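Side-chain contacts in Ral guanine nucleotide dissociation stimulator-like 2 (Mus musculus, PDB 4JGW), which probably acts as a guanine nucleotide exchange factor for a small G protein and associates in vitro with GTP-bound Rap1A and H-Ras: residues A[204-209]-A[448-453]; A[285-290]-A[323-328]. One frame throughout, in Å; residues are numbered along the deposited sequence.

Interaction 1: A[204-209]-A[448-453]; sequences DHLAEQ and QQWLQG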
loop_
_atom_site.group_PDB
_atom_site.type_symbol
_atom_site.label_atom_id
_atom_site.label_comp_id
_atom_site.label_asym_id
_atom_site.label_seq_id
_atom_site.Cartn_x
_atom_site.Cartn_y
_atom_site.Cartn_z
ATOM N N ASP A 204 -1.974 17.711 20.404
ATOM C CA ASP A 204 -3.037 17.323 19.478
ATOM C C ASP A 204 -2.867 17.990 18.113
ATOM O O ASP A 204 -3.120 17.367 17.082
ATOM C CB ASP A 204 -4.429 17.602 20.069
ATOM C CG ASP A 204 -4.596 19.038 20.546
ATOM O OD1 ASP A 204 -3.719 19.534 21.289
ATOM O OD2 ASP A 204 -5.618 19.663 20.190
ATOM N N HIS A 205 -2.411 19.243 18.111
ATOM C CA HIS A 205 -2.141 19.967 16.867
ATOM C C HIS A 205 -0.979 19.348 16.095
ATOM O O HIS A 205 -1.032 19.233 14.869
ATOM C CB HIS A 205 -1.855 21.450 17.134
ATOM C CG HIS A 205 -3.048 22.230 17.592
ATOM N ND1 HIS A 205 -2.935 23.409 18.299
ATOM C CD2 HIS A 205 -4.376 22.004 17.450
ATOM C CE1 HIS A 205 -4.141 23.877 18.568
ATOM N NE2 HIS A 205 -5.033 23.042 18.066
ATOM N N LEU A 206 0.066 18.959 16.821
ATOM C CA LEU A 206 1.221 18.293 16.227
ATOM C C LEU A 206 0.806 16.976 15.577
ATOM O O LEU A 206 1.170 16.706 14.436
ATOM C CB LEU A 206 2.315 18.064 17.275
ATOM C CG LEU A 206 3.047 19.308 17.790
ATOM C CD1 LEU A 206 3.591 19.087 19.199
ATOM C CD2 LEU A 206 4.155 19.745 16.835
ATOM N N ALA A 207 0.024 16.181 16.303
ATOM C CA ALA A 207 -0.503 14.916 15.793
ATOM C C ALA A 207 -1.337 15.122 14.528
ATOM O O ALA A 207 -1.125 14.435 13.525
ATOM C CB ALA A 207 -1.319 14.210 16.861
ATOM N N GLU A 208 -2.263 16.081 14.581
ATOM C CA GLU A 208 -3.095 16.445 13.427
ATOM C C GLU A 208 -2.257 16.813 12.208
ATOM O O GLU A 208 -2.602 16.471 11.074
ATOM C CB GLU A 208 -4.023 17.612 13.780
ATOM C CG GLU A 208 -5.211 17.225 14.645
ATOM C CD GLU A 208 -5.920 18.424 15.263
ATOM O OE1 GLU A 208 -5.617 19.581 14.894
ATOM O OE2 GLU A 208 -6.790 18.205 16.128
ATOM N N GLN A 209 -1.152 17.505 12.459
ATOM C CA GLN A 209 -0.274 17.986 11.404
ATOM C C GLN A 209 0.603 16.865 10.847
ATOM O O GLN A 209 0.857 16.811 9.642
ATOM C CB GLN A 209 0.575 19.140 11.938
ATOM C CG GLN A 209 0.626 20.369 11.039
ATOM C CD GLN A 209 -0.732 20.807 10.494
ATOM O OE1 GLN A 209 -0.820 21.244 9.356
ATOM N NE2 GLN A 209 -1.784 20.694 11.301
ATOM N N GLN A 448 3.960 23.252 10.191
ATOM C CA GLN A 448 4.520 22.754 8.933
ATOM C C GLN A 448 5.900 23.348 8.648
ATOM O O GLN A 448 6.813 22.626 8.243
ATOM C CB GLN A 448 3.566 23.016 7.760
ATOM C CG GLN A 448 2.301 22.152 7.756
ATOM C CD GLN A 448 2.570 20.668 7.525
ATOM O OE1 GLN A 448 3.577 20.283 6.925
ATOM N NE2 GLN A 448 1.658 19.829 7.997
ATOM N N GLN A 449 6.045 24.655 8.873
ATOM C CA GLN A 449 7.324 25.346 8.682
ATOM C C GLN A 449 8.404 24.815 9.632
ATOM O O GLN A 449 9.564 24.671 9.239
ATOM C CB GLN A 449 7.161 26.863 8.840
ATOM C CG GLN A 449 8.387 27.674 8.413
ATOM C CD GLN A 449 8.129 29.172 8.352
ATOM O OE1 GLN A 449 7.460 29.741 9.218
ATOM N NE2 GLN A 449 8.670 29.821 7.325
ATOM N N TRP A 450 8.013 24.522 10.873
ATOM C CA TRP A 450 8.919 23.926 11.855
ATOM C C TRP A 450 9.368 22.523 11.433
ATOM O O TRP A 450 10.554 22.195 11.521
ATOM C CB TRP A 450 8.274 23.896 13.246
ATOM C CG TRP A 450 9.052 23.096 14.256
ATOM C CD1 TRP A 450 10.204 23.468 14.887
ATOM C CD2 TRP A 450 8.732 21.786 14.746
ATOM N NE1 TRP A 450 10.623 22.473 15.738
ATOM C CE2 TRP A 450 9.739 21.428 15.670
ATOM C CE3 TRP A 450 7.693 20.878 14.490
ATOM C CZ2 TRP A 450 9.738 20.202 16.345
ATOM C CZ3 TRP A 450 7.693 19.658 15.162
ATOM C CH2 TRP A 450 8.710 19.334 16.078
ATOM N N LEU A 451 8.417 21.710 10.973
ATOM C CA LEU A 451 8.700 20.356 10.488
ATOM C C LEU A 451 9.651 20.345 9.290
ATOM O O LEU A 451 10.488 19.451 9.166
ATOM C CB LEU A 451 7.400 19.626 10.136
ATOM C CG LEU A 451 6.536 19.120 11.294
ATOM C CD1 LEU A 451 5.109 18.880 10.829
ATOM C CD2 LEU A 451 7.123 17.856 11.915
ATOM N N GLN A 452 9.514 21.347 8.422
ATOM C CA GLN A 452 10.357 21.496 7.233
ATOM C C GLN A 452 11.789 21.919 7.572
ATOM O O GLN A 452 12.732 21.564 6.863
ATOM C CB GLN A 452 9.728 22.501 6.264
ATOM C CG GLN A 452 8.476 21.989 5.554
ATOM C CD GLN A 452 7.559 23.103 5.062
ATOM O OE1 GLN A 452 7.741 24.276 5.395
ATOM N NE2 GLN A 452 6.557 22.732 4.268
ATOM N N GLY A 453 11.943 22.678 8.656
ATOM C CA GLY A 453 13.253 23.176 9.078
ATOM C C GLY A 453 14.067 22.177 9.884
ATOM O O GLY A 453 15.247 22.409 10.163
#
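Gln209 and Gln448 mark the closest backbone approach, CA to CA 7.2 Å, between helix 203-219 and helix 445-453, and side chains of the two segments bridge the gap. Gln448 NE2 donates to Gln209 OE1 at 3.2 Å in a nearly straight bond, 171° at the hydrogen. The acceptor lies in the amide plane of Gln448, whereas the donor reaches OE1 from beside the C=O, tilted 26° out of the carbonyl plane, and the two amides are turned 71° against each other. A bend at chi2 folds Gln448 back, and its NE2 also lies 3.3 Å from Gln209 CG. On the neighbouring helical turn, Leu206 CD2 meets the six-membered ring of Trp450 obliquely, 3.9 Å from CZ3. The indole is held from its other end by a hydrogen bond from NE1 to the carbonyl of Asp194, while Leu206 also packs on Val297 of helix 284-303. Gln209 OE1 takes a second hydrogen bond from the backbone N of Asn444, just before helix 445-453. Two donors thus grip one buried carbonyl oxygen and limit rotation of its amide, joining the start of helix 445-453 to helix 203-219 within the Ras-GEF region.

Interaction 2: A[285-290]-A[323-328]; sequences PQRARL and HRLRAA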
loop_
_atom_site.group_PDB
_atom_site.type_symbol
_atom_site.label_atom_id
_atom_site.label_comp_id
_atom_site.label_asym_id
_atom_site.label_seq_id
_atom_site.Cartn_x
_atom_site.Cartn_y
_atom_site.Cartn_z
ATOM N N PRO A 285 15.592 16.606 34.119
ATOM C CA PRO A 285 14.194 17.046 34.199
ATOM C C PRO A 285 13.696 17.759 32.939
ATOM O O PRO A 285 12.539 17.580 32.554
ATOM C CB PRO A 285 14.203 18.016 35.387
ATOM C CG PRO A 285 15.327 17.550 36.228
ATOM C CD PRO A 285 16.377 17.132 35.252
ATOM N N GLN A 286 14.563 18.553 32.312
ATOM C CA GLN A 286 14.220 19.278 31.084
ATOM C C GLN A 286 14.009 18.321 29.914
ATOM O O GLN A 286 13.092 18.503 29.111
ATOM C CB GLN A 286 15.310 20.293 30.730
ATOM C CG GLN A 286 15.512 21.399 31.756
ATOM C CD GLN A 286 16.575 22.394 31.331
ATOM O OE1 GLN A 286 17.755 22.058 31.225
ATOM N NE2 GLN A 286 16.159 23.632 31.084
ATOM N N ARG A 287 14.870 17.306 29.832
ATOM C CA ARG A 287 14.813 16.302 28.775
ATOM C C ARG A 287 13.584 15.408 28.926
ATOM O O ARG A 287 13.018 14.954 27.930
ATOM C CB ARG A 287 16.088 15.452 28.776
ATOM C CG ARG A 287 16.325 14.684 27.478
ATOM C CD ARG A 287 17.595 13.831 27.509
ATOM N NE ARG A 287 18.774 14.568 27.969
ATOM C CZ ARG A 287 19.521 15.366 27.209
ATOM N NH1 ARG A 287 19.226 15.560 25.931
ATOM N NH2 ARG A 287 20.568 15.983 27.740
ATOM N N ALA A 288 13.185 15.160 30.173
ATOM C CA ALA A 288 11.991 14.370 30.472
ATOM C C ALA A 288 10.728 15.035 29.931
ATOM O O ALA A 288 9.800 14.350 29.499
ATOM C CB ALA A 288 11.865 14.138 31.964
ATOM N N ARG A 289 10.704 16.366 29.953
ATOM C CA ARG A 289 9.577 17.137 29.426
ATOM C C ARG A 289 9.413 16.935 27.919
ATOM O O ARG A 289 8.293 16.918 27.407
ATOM C CB ARG A 289 9.729 18.626 29.766
ATOM C CG ARG A 289 9.739 18.923 31.268
ATOM C CD ARG A 289 8.417 18.534 31.927
ATOM N NE ARG A 289 8.604 17.955 33.260
ATOM C CZ ARG A 289 7.612 17.533 34.047
ATOM N NH1 ARG A 289 6.349 17.616 33.647
ATOM N NH2 ARG A 289 7.884 17.025 35.242
ATOM N N LEU A 290 10.539 16.774 27.226
ATOM C CA LEU A 290 10.545 16.450 25.803
ATOM C C LEU A 290 10.061 15.021 25.556
ATOM O O LEU A 290 9.290 14.781 24.627
ATOM C CB LEU A 290 11.936 16.670 25.205
ATOM C CG LEU A 290 12.356 18.133 25.012
ATOM C CD1 LEU A 290 13.866 18.280 25.079
ATOM C CD2 LEU A 290 11.816 18.702 23.707
ATOM N N HIS A 323 16.655 5.018 24.599
ATOM C CA HIS A 323 16.465 4.062 25.692
ATOM C C HIS A 323 17.548 4.234 26.762
ATOM O O HIS A 323 17.264 4.129 27.957
ATOM C CB HIS A 323 16.466 2.627 25.148
ATOM C CG HIS A 323 16.099 1.590 26.164
ATOM N ND1 HIS A 323 14.797 1.357 26.554
ATOM C CD2 HIS A 323 16.863 0.716 26.863
ATOM C CE1 HIS A 323 14.775 0.390 27.454
ATOM N NE2 HIS A 323 16.015 -0.015 27.660
ATOM N N ARG A 324 18.774 4.511 26.313
ATOM C CA ARG A 324 19.944 4.747 27.175
ATOM C C ARG A 324 19.752 5.806 28.259
ATOM O O ARG A 324 20.368 5.729 29.324
ATOM C CB ARG A 324 21.134 5.193 26.323
ATOM C CG ARG A 324 22.015 4.083 25.798
ATOM C CD ARG A 324 23.372 4.636 25.379
ATOM N NE ARG A 324 24.262 4.816 26.526
ATOM C CZ ARG A 324 24.496 5.974 27.142
ATOM N NH1 ARG A 324 23.911 7.094 26.732
ATOM N NH2 ARG A 324 25.327 6.011 28.174
ATOM N N LEU A 325 18.918 6.802 27.969
ATOM C CA LEU A 325 18.821 8.006 28.791
ATOM C C LEU A 325 18.039 7.778 30.086
ATOM O O LEU A 325 16.932 8.291 30.258
ATOM C CB LEU A 325 18.228 9.161 27.972
ATOM C CG LEU A 325 18.864 9.431 26.602
ATOM C CD1 LEU A 325 17.968 10.323 25.757
ATOM C CD2 LEU A 325 20.269 10.024 26.723
ATOM N N ARG A 326 18.646 7.020 30.997
ATOM C CA ARG A 326 17.993 6.588 32.237
ATOM C C ARG A 326 17.726 7.706 33.238
ATOM O O ARG A 326 16.800 7.607 34.045
ATOM C CB ARG A 326 18.782 5.449 32.902
ATOM C CG ARG A 326 18.589 4.094 32.226
ATOM C CD ARG A 326 17.155 3.599 32.396
ATOM N NE ARG A 326 16.579 3.159 31.130
ATOM C CZ ARG A 326 15.277 3.148 30.857
ATOM N NH1 ARG A 326 14.393 3.556 31.759
ATOM N NH2 ARG A 326 14.856 2.733 29.671
ATOM N N ALA A 327 18.535 8.763 33.186
ATOM C CA ALA A 327 18.319 9.930 34.036
ATOM C C ALA A 327 17.079 10.687 33.566
ATOM O O ALA A 327 16.227 11.059 34.376
ATOM C CB ALA A 327 19.544 10.836 34.037
ATOM N N ALA A 328 16.985 10.891 32.254
ATOM C CA ALA A 328 15.831 11.543 31.638
ATOM C C ALA A 328 14.551 10.733 31.848
ATOM O O ALA A 328 13.531 11.283 32.264
ATOM C CB ALA A 328 16.082 11.779 30.158
#
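Ala328 presses its methyl group against the aliphatic stem of Arg287, with CB 3.7 Å from Arg287 CD and 3.9 Å from Arg287 CB. The same methyl lies at the edge of the guanidinium, near its plane, and leaves the polar end to other partners. Leu325 adds a second apolar touch at the far end of the stem: its CD1 lies 3.9 Å from Arg287 CD, and the two side chains cross at about a right angle. Beside them, Ala288 CB comes to 3.3 Å from Ala328 O, a close approach of methyl to carbonyl. With small residues at both positions, the backbones come together to 4.9 Å between the CA atoms of Ala288 and Ala328. Arg287 reaches across because its CG stands anti to the backbone N (chi1 -162°) and the chain runs extended as far as CD before bending at chi3. In the mainly helical Ras-GEF domain, the contact sets an early turn of the long helix 284-303 against the start of the short helix 326-330. Leu325 occupies the N-cap position of that short helix and is the centre of an inverse gamma turn, so the chain changes direction where its side chain enters the contact. Farther out, Arg287 NH1 donates to the carbonyl of Val264, at the end of helix 244-264, and the arginine also packs on Val469 of helix 459-469. The carboxylate of Glu470 accepts hydrogen bonds from the backbone N atoms of Ala327 and Ala328, while Ala328 O is bonded to Thr332 OG1.

How the interactions relate
Both contacts are buried and belong to the Ras-GEF region, on the same side of the chain's centre, interaction 1 about 24 Å and interaction 2 about 36 Å from it, centre to centre; their own centres lie 22 Å apart, and their nearest atoms about 8 Å, without touching. Interaction 2 is nested within the chain loop that interaction 1 closes. Helix 284-303 links them: its beginning takes part in interaction 2, and a later part of it touches Leu206. The chemistry differs. Interaction 1 joins distant parts of the sequence through an amide hydrogen bond beside an apolar patch, whereas interaction 2 joins nearer ones by packing without hydrogen bonds across it, Arg287 NH1 and Ala328 N and O bonding outside both segments.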